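Local coordinates for protein alginate lyase A1-II' (Sphingomonas sp. A1, PDB 2CWS) that probably depolymerises alginate by beta-elimination, being the catalytic domain, cut from a longer protein, of a polysaccharide lyase of family 7, at residues 63-68 against 203-208; 91-96 against 162-167; 105-110 against 126-131; 131-136 against 150-155. All coordinates share one frame; numbering follows the deposited sequence. Where two conformers were deposited one is given.

Interaction 1. Residues 63-68 against 203-208. With SO4 (sulfate ion), chain B.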
loop_
_atom_site.group_PDB
_atom_site.type_symbol
_atom_site.label_atom_id
_atom_site.label_comp_id
_atom_site.label_asym_id
_atom_site.label_seq_id
_atom_site.Cartn_x
_atom_site.Cartn_y
_atom_site.Cartn_z
ATOM N N SER A 63 14.517 -0.590 -1.760
ATOM C CA SER A 63 13.835 0.528 -2.361
ATOM C C SER A 63 14.668 1.811 -2.365
ATOM O O SER A 63 15.526 1.939 -1.502
ATOM C CB SER A 63 12.503 0.711 -1.589
ATOM O OG SER A 63 11.893 1.980 -1.936
ATOM N N SER A 64 14.541 2.906 -3.149
ATOM C CA SER A 64 15.223 4.180 -2.946
ATOM C C SER A 64 14.289 5.249 -2.373
ATOM O O SER A 64 14.693 6.436 -2.194
ATOM C CB SER A 64 15.706 4.781 -4.266
ATOM O OG SER A 64 14.645 5.117 -5.097
ATOM N N TYR A 65 13.016 4.752 -2.175
ATOM C CA TYR A 65 12.084 5.795 -1.736
ATOM C C TYR A 65 11.612 5.538 -0.312
ATOM O O TYR A 65 11.435 4.377 0.102
ATOM C CB TYR A 65 10.858 5.855 -2.639
ATOM C CG TYR A 65 11.128 6.262 -4.064
ATOM C CD1 TYR A 65 11.021 5.332 -5.107
ATOM C CD2 TYR A 65 11.507 7.541 -4.412
ATOM C CE1 TYR A 65 11.275 5.680 -6.428
ATOM C CE2 TYR A 65 11.725 7.938 -5.726
ATOM C CZ TYR A 65 11.610 6.983 -6.747
ATOM O OH TYR A 65 11.830 7.333 -8.044
ATOM N N PRO A 66 11.377 6.595 0.462
ATOM C CA PRO A 66 10.956 6.422 1.867
ATOM C C PRO A 66 9.436 6.217 1.981
ATOM O O PRO A 66 8.654 6.571 1.063
ATOM C CB PRO A 66 11.363 7.779 2.487
ATOM C CG PRO A 66 11.144 8.753 1.330
ATOM C CD PRO A 66 11.557 7.996 0.093
ATOM N N ARG A 67 9.020 5.661 3.110
ATOM C CA ARG A 67 7.594 5.375 3.315
ATOM C C ARG A 67 7.231 5.492 4.791
ATOM O O ARG A 67 8.033 5.224 5.687
ATOM C CB ARG A 67 7.227 3.972 2.822
ATOM C CG ARG A 67 7.702 2.850 3.760
ATOM C CD ARG A 67 7.624 1.523 3.053
ATOM N NE ARG A 67 8.691 1.305 2.060
ATOM C CZ ARG A 67 8.595 0.721 0.890
ATOM N NH1 ARG A 67 7.406 0.385 0.362
ATOM N NH2 ARG A 67 9.727 0.503 0.211
ATOM N N SER A 68 5.948 5.799 4.979
ATOM C CA SER A 68 5.235 5.510 6.246
ATOM C C SER A 68 4.048 4.664 5.769
ATOM O O SER A 68 3.138 5.221 5.159
ATOM C CB SER A 68 4.796 6.799 6.926
ATOM O OG SER A 68 4.083 6.456 8.100
ATOM N N GLY A 203 -0.730 3.188 2.780
ATOM C CA GLY A 203 -0.160 4.287 3.550
ATOM C C GLY A 203 0.415 5.338 2.622
ATOM O O GLY A 203 -0.340 5.871 1.774
ATOM N N ASN A 204 1.715 5.632 2.778
ATOM C CA ASN A 204 2.308 6.799 2.089
ATOM C C ASN A 204 3.724 6.402 1.709
ATOM O O ASN A 204 4.657 6.506 2.496
ATOM C CB ASN A 204 2.293 7.983 3.033
ATOM C CG ASN A 204 2.909 9.241 2.488
ATOM O OD1 ASN A 204 3.043 10.225 3.314
ATOM N ND2 ASN A 204 3.313 9.272 1.275
ATOM N N TYR A 205 3.910 5.991 0.439
ATOM C CA TYR A 205 5.195 5.541 -0.071
ATOM C C TYR A 205 5.609 6.641 -1.064
ATOM O O TYR A 205 5.034 6.766 -2.152
ATOM C CB TYR A 205 5.017 4.182 -0.702
ATOM C CG TYR A 205 6.251 3.571 -1.362
ATOM C CD1 TYR A 205 7.544 3.857 -0.955
ATOM C CD2 TYR A 205 6.043 2.646 -2.375
ATOM C CE1 TYR A 205 8.624 3.230 -1.563
ATOM C CE2 TYR A 205 7.106 2.015 -2.997
ATOM C CZ TYR A 205 8.400 2.345 -2.604
ATOM O OH TYR A 205 9.484 1.724 -3.171
ATOM N N VAL A 206 6.554 7.465 -0.655
ATOM C CA VAL A 206 6.766 8.753 -1.327
ATOM C C VAL A 206 7.689 8.614 -2.530
ATOM O O VAL A 206 8.843 8.249 -2.363
ATOM C CB VAL A 206 7.401 9.731 -0.313
ATOM C CG1 VAL A 206 7.519 11.129 -0.945
ATOM C CG2 VAL A 206 6.591 9.803 0.992
ATOM N N GLN A 207 7.156 8.929 -3.734
ATOM C CA GLN A 207 7.983 8.742 -4.938
ATOM C C GLN A 207 8.779 10.000 -5.255
ATOM O O GLN A 207 8.681 10.628 -6.292
ATOM C CB GLN A 207 7.126 8.294 -6.157
ATOM C CG GLN A 207 6.247 7.071 -5.795
ATOM C CD GLN A 207 7.058 5.873 -5.419
ATOM O OE1 GLN A 207 7.797 5.264 -6.204
ATOM N NE2 GLN A 207 6.957 5.471 -4.126
ATOM N N ASP A 208 9.593 10.362 -4.279
ATOM C CA ASP A 208 10.533 11.502 -4.335
ATOM C C ASP A 208 11.542 11.232 -3.237
ATOM O O ASP A 208 11.156 11.084 -2.087
ATOM C CB ASP A 208 9.806 12.808 -4.104
ATOM C CG ASP A 208 10.630 14.066 -4.262
ATOM O OD1 ASP A 208 10.041 15.118 -4.659
ATOM O OD2 ASP A 208 11.847 13.988 -4.013
HETATM S S SO4 B . 8.765 -1.592 -2.836
HETATM O O1 SO4 B . 7.466 -1.487 -1.944
HETATM O O2 SO4 B . 8.980 -2.934 -3.328
HETATM O O3 SO4 B . 8.651 -0.745 -3.964
HETATM O O4 SO4 B . 9.923 -1.211 -2.034
#
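Tyr205 OH is held by two short bonds: it accepts from Ser63 OG at 2.7 Å and donates to sulfate O3, also 2.7 Å from Tyr205 OH. Ser63 OG is itself fixed as the acceptor of an ST turn, taking the N-H of Tyr65. The guanidinium of Arg67 lies flat over one face of the Tyr205 ring, planes 18° apart, as a stacked cation-pi pair with CZ 3.8 Å from the ring centroid. The amide NE2 of Gln207 covers the opposite face. From this position Arg67 NH1 reaches sulfate O1 at 3.0 Å and Arg67 NH2 reaches sulfate O4 at 2.8 Å, while NH1 also forms a salt bridge with Glu69. A leucine in place of Tyr205 would probably leave Ser63 OG without its acceptor and the Arg67 guanidinium freer to turn. Paired backbone bonds between Ser68 and Asn204 join the two strands, and Val206 N donates to Pro66 O just before the first of them. The sulfate, probably from the crystallisation liquor and also bound by His112, marks an anion-binding site on the antiparallel sheet of a jelly-roll lyase, consistent with a place for acidic polysaccharide.

Interaction 2. Residues 91-96 against 162-167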
loop_
_atom_site.group_PDB
_atom_site.type_symbol
_atom_site.label_atom_id
_atom_site.label_comp_id
_atom_site.label_asym_id
_atom_site.label_seq_id
_atom_site.Cartn_x
_atom_site.Cartn_y
_atom_site.Cartn_z
ATOM N N MET A 91 -8.877 -5.772 -0.344
ATOM C CA MET A 91 -8.669 -4.618 0.543
ATOM C C MET A 91 -9.586 -3.500 0.107
ATOM O O MET A 91 -9.673 -3.189 -1.090
ATOM C CB MET A 91 -7.194 -4.198 0.451
ATOM C CG MET A 91 -6.957 -2.906 1.254
ATOM S SD MET A 91 -5.195 -2.510 1.449
ATOM C CE MET A 91 -4.788 -2.180 -0.303
ATOM N N LYS A 92 -10.243 -2.901 1.065
ATOM C CA LYS A 92 -11.050 -1.716 0.847
ATOM C C LYS A 92 -10.524 -0.606 1.740
ATOM O O LYS A 92 -10.156 -0.844 2.886
ATOM C CB LYS A 92 -12.536 -1.911 1.195
ATOM C CG LYS A 92 -13.162 -3.021 0.388
ATOM C CD LYS A 92 -14.636 -3.118 0.824
ATOM C CE LYS A 92 -15.189 -1.699 0.846
ATOM N NZ LYS A 92 -16.616 -1.614 1.213
ATOM N N LEU A 93 -10.471 0.611 1.210
ATOM C CA LEU A 93 -10.077 1.729 2.056
ATOM C C LEU A 93 -10.790 2.969 1.555
ATOM O O LEU A 93 -11.215 3.078 0.391
ATOM C CB LEU A 93 -8.542 1.896 2.114
ATOM C CG LEU A 93 -7.820 2.158 0.770
ATOM C CD1 LEU A 93 -7.848 3.629 0.338
ATOM C CD2 LEU A 93 -6.352 1.761 0.957
ATOM N N SER A 94 -10.846 3.966 2.431
ATOM C CA SER A 94 -11.251 5.306 2.033
ATOM C C SER A 94 -10.197 6.265 2.571
ATOM O O SER A 94 -9.713 6.057 3.692
ATOM C CB SER A 94 -12.669 5.721 2.437
ATOM O OG SER A 94 -12.718 5.847 3.831
ATOM N N GLY A 95 -9.817 7.230 1.784
ATOM C CA GLY A 95 -8.707 8.087 2.200
ATOM C C GLY A 95 -8.548 9.265 1.305
ATOM O O GLY A 95 -9.386 9.537 0.417
ATOM N N LYS A 96 -7.466 9.999 1.493
ATOM C CA LYS A 96 -7.135 11.137 0.663
ATOM C C LYS A 96 -5.629 11.397 0.769
ATOM O O LYS A 96 -4.996 10.990 1.729
ATOM C CB LYS A 96 -7.868 12.448 1.033
ATOM C CG LYS A 96 -7.638 12.888 2.487
ATOM C CD LYS A 96 -8.072 14.313 2.762
ATOM C CE LYS A 96 -9.571 14.374 2.695
ATOM N NZ LYS A 96 -10.039 15.820 2.765
ATOM N N TYR A 162 -11.147 9.408 -1.764
ATOM C CA TYR A 162 -11.336 8.261 -2.670
ATOM C C TYR A 162 -11.732 7.032 -1.857
ATOM O O TYR A 162 -11.270 6.814 -0.735
ATOM C CB TYR A 162 -10.092 7.957 -3.506
ATOM C CG TYR A 162 -8.738 8.152 -2.816
ATOM C CD1 TYR A 162 -7.982 9.266 -3.084
ATOM C CD2 TYR A 162 -8.231 7.204 -1.935
ATOM C CE1 TYR A 162 -6.732 9.468 -2.486
ATOM C CE2 TYR A 162 -7.008 7.376 -1.304
ATOM C CZ TYR A 162 -6.260 8.514 -1.590
ATOM O OH TYR A 162 -5.033 8.776 -0.994
ATOM N N ASN A 163 -12.584 6.240 -2.482
ATOM C CA ASN A 163 -12.946 4.915 -2.028
ATOM C C ASN A 163 -12.327 3.839 -2.901
ATOM O O ASN A 163 -12.780 3.625 -4.026
ATOM C CB ASN A 163 -14.454 4.712 -2.081
ATOM C CG ASN A 163 -15.148 5.594 -1.071
ATOM O OD1 ASN A 163 -14.903 5.465 0.116
ATOM N ND2 ASN A 163 -15.990 6.524 -1.518
ATOM N N MET A 164 -11.309 3.189 -2.416
ATOM C CA MET A 164 -10.482 2.296 -3.205
ATOM C C MET A 164 -10.788 0.849 -2.851
ATOM O O MET A 164 -11.073 0.547 -1.691
ATOM C CB MET A 164 -9.011 2.599 -2.899
ATOM C CG MET A 164 -8.043 1.755 -3.691
ATOM S SD MET A 164 -6.328 2.065 -3.207
ATOM C CE MET A 164 -6.150 3.783 -3.716
ATOM N N GLU A 165 -10.696 -0.027 -3.861
ATOM C CA GLU A 165 -10.748 -1.459 -3.565
ATOM C C GLU A 165 -9.723 -2.113 -4.477
ATOM O O GLU A 165 -9.577 -1.753 -5.635
ATOM C CB GLU A 165 -12.153 -1.998 -3.826
ATOM C CG GLU A 165 -12.304 -3.484 -3.504
ATOM C CD GLU A 165 -13.748 -3.905 -3.630
ATOM O OE1 GLU A 165 -13.982 -5.047 -4.036
ATOM O OE2 GLU A 165 -14.666 -3.072 -3.353
ATOM N N ILE A 166 -9.026 -3.089 -3.907
ATOM C CA ILE A 166 -8.084 -3.892 -4.698
ATOM C C ILE A 166 -8.376 -5.352 -4.361
ATOM O O ILE A 166 -8.320 -5.710 -3.176
ATOM C CB ILE A 166 -6.604 -3.584 -4.444
ATOM C CG1 ILE A 166 -6.355 -2.075 -4.514
ATOM C CG2 ILE A 166 -5.757 -4.354 -5.418
ATOM C CD1 ILE A 166 -4.883 -1.710 -4.206
ATOM N N ARG A 167 -8.738 -6.132 -5.361
ATOM C CA ARG A 167 -9.138 -7.545 -5.152
ATOM C C ARG A 167 -8.361 -8.432 -6.065
ATOM O O ARG A 167 -8.233 -8.138 -7.251
ATOM C CB ARG A 167 -10.667 -7.694 -5.427
ATOM C CG ARG A 167 -11.122 -9.145 -5.436
ATOM C CD ARG A 167 -12.650 -9.210 -5.486
ATOM N NE ARG A 167 -13.288 -8.674 -6.699
ATOM C CZ ARG A 167 -13.691 -9.404 -7.734
ATOM N NH1 ARG A 167 -13.477 -10.724 -7.808
ATOM N NH2 ARG A 167 -14.303 -8.800 -8.748
#
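Met91 and Ile166, Leu93 and Met164, and Gly95 and Tyr162 form three hydrogen-bonded antiparallel pairs, and in each both N-H groups and both carbonyls are used. Within the middle pair, Met164 N lies 2.8 Å from Leu93 O. The return bond, from Leu93 N to Met164 O, is 3.0 Å. Four of the acceptors take a CA-H as well: Glu165 CA lies 3.2 Å from Met91 O, and Lys92, Asn163 and Ser94 do the same for Met164 O, Leu93 O and Tyr162 O. The N-H of Asn163 is taken by Asn178 OD1. The backbone of Lys92, Ser94 and Lys96 bonds to strand 215-228, Ser94 OG pairs with Ser222 OG, and Lys96 NZ with Gly159 O. Tyr162 has its CG between the backbone N and the carbonyl carbon (chi1 37°), and Gly95 O lies over the centre of one face of its ring, 3.4 Å above the plane. Its hydroxyl is bonded to Thr97 OG1. An alanine in place of Tyr162 would probably uncover the Gly95 peptide and leave Thr97 OG1 without this partner. At the edge of the Tyr162 ring, Leu93 CD1 packs 3.6 Å from Met164 CB. Strand 162-169 is bordered on its other edge by strand 172-177, while Met91, Tyr162, Met164 and Ile166 pack against strand 106-114 of the facing sheet.

Interaction 3. Residues 105-110 against 126-131. With SO4 (sulfate ion), chain B.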
loop_
_atom_site.group_PDB
_atom_site.type_symbol
_atom_site.label_atom_id
_atom_site.label_comp_id
_atom_site.label_asym_id
_atom_site.label_seq_id
_atom_site.Cartn_x
_atom_site.Cartn_y
_atom_site.Cartn_z
ATOM N N LYS A 105 4.170 12.824 -6.759
ATOM C CA LYS A 105 3.750 11.410 -6.881
ATOM C C LYS A 105 4.020 10.671 -5.578
ATOM O O LYS A 105 5.122 10.707 -5.039
ATOM C CB LYS A 105 4.497 10.752 -8.033
ATOM C CG LYS A 105 4.096 9.306 -8.268
ATOM C CD LYS A 105 4.953 8.577 -9.261
ATOM C CE LYS A 105 4.806 9.144 -10.663
ATOM N NZ LYS A 105 5.662 8.403 -11.675
ATOM N N ILE A 106 2.977 9.935 -5.105
ATOM C CA ILE A 106 3.148 8.978 -4.016
ATOM C C ILE A 106 2.337 7.737 -4.372
ATOM O O ILE A 106 1.503 7.747 -5.255
ATOM C CB ILE A 106 2.712 9.509 -2.629
ATOM C CG1 ILE A 106 1.186 9.717 -2.543
ATOM C CG2 ILE A 106 3.477 10.762 -2.279
ATOM C CD1 ILE A 106 0.726 10.070 -1.111
ATOM N N ILE A 107 2.663 6.636 -3.666
ATOM C CA ILE A 107 1.906 5.381 -3.753
ATOM C C ILE A 107 1.146 5.244 -2.445
ATOM O O ILE A 107 1.735 5.331 -1.355
ATOM C CB ILE A 107 2.837 4.190 -4.061
ATOM C CG1 ILE A 107 3.291 4.264 -5.505
ATOM C CG2 ILE A 107 2.156 2.854 -3.723
ATOM C CD1 ILE A 107 4.405 3.294 -5.869
ATOM N N VAL A 108 -0.171 4.989 -2.542
ATOM C CA VAL A 108 -1.052 4.970 -1.371
ATOM C C VAL A 108 -1.577 3.587 -1.046
ATOM O O VAL A 108 -2.170 3.418 0.031
ATOM C CB VAL A 108 -2.217 5.990 -1.494
ATOM C CG1 VAL A 108 -1.679 7.412 -1.519
ATOM C CG2 VAL A 108 -3.064 5.671 -2.724
ATOM N N ALA A 109 -1.367 2.596 -1.895
ATOM C CA ALA A 109 -1.743 1.231 -1.598
ATOM C C ALA A 109 -1.000 0.308 -2.535
ATOM O O ALA A 109 -0.578 0.719 -3.633
ATOM C CB ALA A 109 -3.259 1.024 -1.752
ATOM N N GLN A 110 -0.836 -0.936 -2.108
ATOM C CA GLN A 110 -0.175 -1.945 -2.960
ATOM C C GLN A 110 -0.769 -3.316 -2.701
ATOM O O GLN A 110 -1.312 -3.613 -1.632
ATOM C CB GLN A 110 1.357 -2.080 -2.698
ATOM C CG GLN A 110 2.086 -0.755 -2.640
ATOM C CD GLN A 110 3.576 -0.969 -2.669
ATOM O OE1 GLN A 110 4.085 -1.679 -3.560
ATOM N NE2 GLN A 110 4.280 -0.353 -1.731
ATOM N N LYS A 126 0.291 -1.298 -7.705
ATOM C CA LYS A 126 0.686 -0.045 -7.075
ATOM C C LYS A 126 -0.331 1.024 -7.372
ATOM O O LYS A 126 -0.604 1.314 -8.552
ATOM C CB LYS A 126 2.063 0.437 -7.592
ATOM C CG LYS A 126 3.154 -0.629 -7.391
ATOM C CD LYS A 126 4.400 -0.363 -8.274
ATOM C CE LYS A 126 4.066 -0.748 -9.745
ATOM N NZ LYS A 126 5.282 -0.515 -10.594
ATOM N N ALA A 127 -0.930 1.612 -6.332
ATOM C CA ALA A 127 -1.922 2.681 -6.501
ATOM C C ALA A 127 -1.173 3.995 -6.442
ATOM O O ALA A 127 -0.802 4.460 -5.359
ATOM C CB ALA A 127 -3.007 2.540 -5.441
ATOM N N VAL A 128 -0.910 4.570 -7.621
ATOM C CA VAL A 128 -0.071 5.759 -7.760
ATOM C C VAL A 128 -0.919 7.007 -7.838
ATOM O O VAL A 128 -1.677 7.190 -8.808
ATOM C CB VAL A 128 0.791 5.644 -9.028
ATOM C CG1 VAL A 128 1.696 6.871 -9.145
ATOM C CG2 VAL A 128 1.610 4.342 -9.034
ATOM N N PHE A 129 -0.812 7.854 -6.809
ATOM C CA PHE A 129 -1.584 9.087 -6.724
ATOM C C PHE A 129 -0.779 10.238 -7.281
ATOM O O PHE A 129 0.356 10.483 -6.879
ATOM C CB PHE A 129 -1.970 9.366 -5.253
ATOM C CG PHE A 129 -2.736 10.677 -5.129
ATOM C CD1 PHE A 129 -2.122 11.909 -5.002
ATOM C CD2 PHE A 129 -4.117 10.632 -5.159
ATOM C CE1 PHE A 129 -2.848 13.057 -4.991
ATOM C CE2 PHE A 129 -4.856 11.800 -5.132
ATOM C CZ PHE A 129 -4.200 13.044 -5.068
ATOM N N GLN A 130 -1.470 11.014 -8.150
ATOM C CA GLN A 130 -1.067 12.376 -8.564
ATOM C C GLN A 130 -2.277 13.279 -8.405
ATOM O O GLN A 130 -3.423 12.814 -8.368
ATOM C CB GLN A 130 -0.490 12.430 -9.955
ATOM C CG GLN A 130 0.644 11.376 -9.948
ATOM C CD GLN A 130 1.538 11.642 -11.097
ATOM O OE1 GLN A 130 1.250 11.139 -12.212
ATOM N NE2 GLN A 130 2.614 12.395 -10.906
ATOM N N ASP A 131 -2.005 14.601 -8.312
ATOM C CA ASP A 131 -3.111 15.555 -8.150
ATOM C C ASP A 131 -3.893 15.728 -9.445
ATOM O O ASP A 131 -3.589 16.572 -10.280
ATOM C CB ASP A 131 -2.510 16.863 -7.669
ATOM C CG ASP A 131 -3.526 17.972 -7.447
ATOM O OD1 ASP A 131 -4.727 17.692 -7.476
ATOM O OD2 ASP A 131 -3.058 19.103 -7.202
HETATM S S SO4 B . 8.765 -1.592 -2.836
HETATM O O1 SO4 B . 7.466 -1.487 -1.944
HETATM O O2 SO4 B . 8.980 -2.934 -3.328
HETATM O O3 SO4 B . 8.651 -0.745 -3.964
HETATM O O4 SO4 B . 9.923 -1.211 -2.034
#
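Ile107 packs across the beta hairpin of strands 106-114 and 120-130 against Lys126, Ala127 and Val128. Its CB lies 3.9 Å from Ala127 O, and CG2 comes closer to the same oxygen, with Ile107 CG2 3.7 Å from Ala127 O. The other branch, with CG1 anti to the carbonyl carbon (chi1 -73°), crosses the valine of the facing strand obliquely, Ile107 CG1 meeting Val128 CG2 at 3.9 Å. At the tip, Ile107 CD1 rests 4.1 Å from Lys126 CB, the lysine's own ammonium going on to a salt bridge with Asp148. Ile106 and Phe129, whose side chains lie on the other face of the sheet, are joined by a pair of backbone bonds, and Ile106 CG1 runs beside Phe129 CB. Further along, two residues stand opposite one: Ala127 O accepts from Val108 N at 2.9 Å, whereas Ala127 N donates to Ala109 O. The pattern fits a beta bulge at Val108 and Ala109, with Val108 at psi -9°. Ala109 CB lies 4.0 Å from Ala127 CB, and the next residue, Gln110, returns to the Ile107 face. There its amide is held chiefly by Glu69, and Gln110 NE2 reaches sulfate O1 in a weak bond of 3.4 Å.

Interaction 4. Residues 131-136 against 150-155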
loop_
_atom_site.group_PDB
_atom_site.type_symbol
_atom_site.label_atom_id
_atom_site.label_comp_id
_atom_site.label_asym_id
_atom_site.label_seq_id
_atom_site.Cartn_x
_atom_site.Cartn_y
_atom_site.Cartn_z
ATOM N N ASP A 131 -2.005 14.601 -8.312
ATOM C CA ASP A 131 -3.111 15.555 -8.150
ATOM C C ASP A 131 -3.893 15.728 -9.445
ATOM O O ASP A 131 -3.589 16.572 -10.280
ATOM C CB ASP A 131 -2.510 16.863 -7.669
ATOM C CG ASP A 131 -3.526 17.972 -7.447
ATOM O OD1 ASP A 131 -4.727 17.692 -7.476
ATOM O OD2 ASP A 131 -3.058 19.103 -7.202
ATOM N N GLY A 132 -4.905 14.901 -9.606
ATOM C CA GLY A 132 -5.756 14.895 -10.786
ATOM C C GLY A 132 -5.917 13.506 -11.430
ATOM O O GLY A 132 -6.794 13.378 -12.303
ATOM N N GLN A 133 -5.118 12.510 -11.004
ATOM C CA GLN A 133 -5.294 11.183 -11.597
ATOM C C GLN A 133 -4.658 10.163 -10.633
ATOM O O GLN A 133 -3.584 10.402 -10.074
ATOM C CB GLN A 133 -4.575 11.168 -12.936
ATOM C CG GLN A 133 -4.078 9.837 -13.345
ATOM C CD GLN A 133 -3.359 9.814 -14.659
ATOM O OE1 GLN A 133 -3.994 9.928 -15.708
ATOM N NE2 GLN A 133 -2.021 9.678 -14.600
ATOM N N LEU A 134 -5.348 9.031 -10.491
ATOM C CA LEU A 134 -4.698 7.885 -9.845
ATOM C C LEU A 134 -4.495 6.815 -10.897
ATOM O O LEU A 134 -5.351 6.599 -11.780
ATOM C CB LEU A 134 -5.546 7.381 -8.677
ATOM C CG LEU A 134 -4.751 6.329 -7.832
ATOM C CD1 LEU A 134 -4.887 6.598 -6.352
ATOM C CD2 LEU A 134 -5.251 4.951 -8.254
ATOM N N ASP A 135 -3.357 6.151 -10.863
ATOM C CA ASP A 135 -2.996 5.090 -11.788
ATOM C C ASP A 135 -2.821 3.807 -10.975
ATOM O O ASP A 135 -1.881 3.717 -10.179
ATOM C CB ASP A 135 -1.705 5.470 -12.492
ATOM C CG ASP A 135 -1.217 4.459 -13.508
ATOM O OD1 ASP A 135 -1.881 3.452 -13.800
ATOM O OD2 ASP A 135 -0.076 4.746 -14.007
ATOM N N MET A 136 -3.733 2.857 -11.150
ATOM C CA MET A 136 -3.550 1.529 -10.552
ATOM C C MET A 136 -2.703 0.711 -11.492
ATOM O O MET A 136 -3.194 0.169 -12.489
ATOM C CB MET A 136 -4.907 0.784 -10.551
ATOM C CG MET A 136 -5.733 1.282 -9.384
ATOM S SD MET A 136 -5.126 0.734 -7.781
ATOM C CE MET A 136 -6.710 0.581 -6.972
ATOM N N HIS A 150 -1.154 0.061 -17.049
ATOM C CA HIS A 150 -1.660 1.238 -16.355
ATOM C C HIS A 150 -3.168 1.243 -16.398
ATOM O O HIS A 150 -3.791 0.759 -17.355
ATOM C CB HIS A 150 -1.092 2.510 -17.024
ATOM C CG HIS A 150 0.405 2.549 -16.898
ATOM N ND1 HIS A 150 1.021 3.213 -15.887
ATOM C CD2 HIS A 150 1.416 1.953 -17.588
ATOM C CE1 HIS A 150 2.337 3.055 -15.957
ATOM N NE2 HIS A 150 2.593 2.305 -17.017
ATOM N N ASN A 151 -3.777 1.809 -15.350
ATOM C CA ASN A 151 -5.246 1.916 -15.262
ATOM C C ASN A 151 -5.549 3.284 -14.663
ATOM O O ASN A 151 -5.378 3.485 -13.433
ATOM C CB ASN A 151 -5.846 0.805 -14.393
ATOM C CG ASN A 151 -5.589 -0.574 -15.009
ATOM O OD1 ASN A 151 -6.333 -1.007 -15.920
ATOM N ND2 ASN A 151 -4.527 -1.262 -14.577
ATOM N N TYR A 152 -5.958 4.206 -15.504
ATOM C CA TYR A 152 -6.049 5.614 -15.103
ATOM C C TYR A 152 -7.469 5.999 -14.669
ATOM O O TYR A 152 -8.442 5.672 -15.396
ATOM C CB TYR A 152 -5.660 6.541 -16.272
ATOM C CG TYR A 152 -4.196 6.318 -16.670
ATOM C CD1 TYR A 152 -3.837 5.740 -17.865
ATOM C CD2 TYR A 152 -3.183 6.699 -15.778
ATOM C CE1 TYR A 152 -2.437 5.574 -18.178
ATOM C CE2 TYR A 152 -1.821 6.544 -16.048
ATOM C CZ TYR A 152 -1.490 5.975 -17.250
ATOM O OH TYR A 152 -0.155 5.753 -17.588
ATOM N N PHE A 153 -7.529 6.684 -13.535
ATOM C CA PHE A 153 -8.773 7.217 -12.988
ATOM C C PHE A 153 -8.622 8.731 -13.001
ATOM O O PHE A 153 -7.855 9.308 -12.213
ATOM C CB PHE A 153 -9.006 6.677 -11.559
ATOM C CG PHE A 153 -9.151 5.172 -11.552
ATOM C CD1 PHE A 153 -7.997 4.357 -11.434
ATOM C CD2 PHE A 153 -10.386 4.597 -11.700
ATOM C CE1 PHE A 153 -8.178 2.963 -11.472
ATOM C CE2 PHE A 153 -10.557 3.220 -11.689
ATOM C CZ PHE A 153 -9.456 2.419 -11.571
ATOM N N THR A 154 -9.378 9.352 -13.882
ATOM C CA THR A 154 -9.328 10.779 -14.118
ATOM C C THR A 154 -10.174 11.553 -13.115
ATOM O O THR A 154 -11.351 11.227 -12.887
ATOM C CB THR A 154 -9.844 11.058 -15.538
ATOM O OG1 THR A 154 -8.982 10.383 -16.445
ATOM C CG2 THR A 154 -9.844 12.532 -15.844
ATOM N N GLY A 155 -9.573 12.620 -12.525
ATOM C CA GLY A 155 -10.296 13.634 -11.742
ATOM C C GLY A 155 -10.003 13.555 -10.248
ATOM O O GLY A 155 -10.496 14.403 -9.490
HETATM O O HOH W 1 -6.349 10.889 -16.419
HETATM O O HOH W 2 1.944 6.526 -16.161
#
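In the beta hairpin of strands 133-139 and 148-154, the carboxylate of Asp135 bonds with both oxygens to the start of the returning segment. Its OD2 accepts the N-H of His150 ND1 on the syn lone pair, at 2.7 Å between Asp135 OD2 and His150 ND1 and nearly straight (173°). The oxygen lies in the plane of the imidazole, although carboxylate and ring are turned 36° apart. Asp135 OD1, 2.9 Å from Asn151 N, accepts that backbone N-H. With CG anti to the backbone N (chi1 -179°), the carboxylate also runs alongside Tyr152, whose CE2 is 3.2 Å from Asp135 OD2. Asn151 sends its side-chain ND2 straight to Met136 O, 2.9 Å away and in the amide plane, while Met136 N donates to Asn151 O. Within the jelly-roll sandwich this hairpin is at the margin of one antiparallel sheet, where strand 133-139 also pairs with strand 120-130. On the face carrying Tyr152, the Gln133 amide crosses its ring, Gln133 CD being 3.3 Å from Tyr152 CD2. A water joins Gln133 OE1 to Thr154 OG1. On the opposite face Phe153 CE1 lies 3.6 Å from Met136 CG; Leu134 O is in plane at the ring edge, and Arg182 adds a cation-pi contact. At the end away from the hairpin turn, Gly155 N donates to Gly132 O at 2.9 Å, from above the carbonyl plane.

Interactions 1, 3 and 4 belong to one antiparallel sheet, while interaction 2 lies in the sheet facing it. Interactions 1 and 3 are buried and share a border, strand 204-206 being bonded to strand 106-114; both reach the sulfate, yet interaction 1 is rich in charge and aromatic stacking and interaction 3 mostly aliphatic. Interaction 4 continues the sheet through the Val128 to Asp135 backbone bond, but its centre lies about 16 Å from the chain centre, and its outer face turns to carboxylate, imidazole and water. Interaction 2 is partly buried, polar away from the sandwich and apolar toward it, with Met164 against interaction 3 and Met136 reaching Met164 and Ile166 from interaction 4; it does not touch interaction 1.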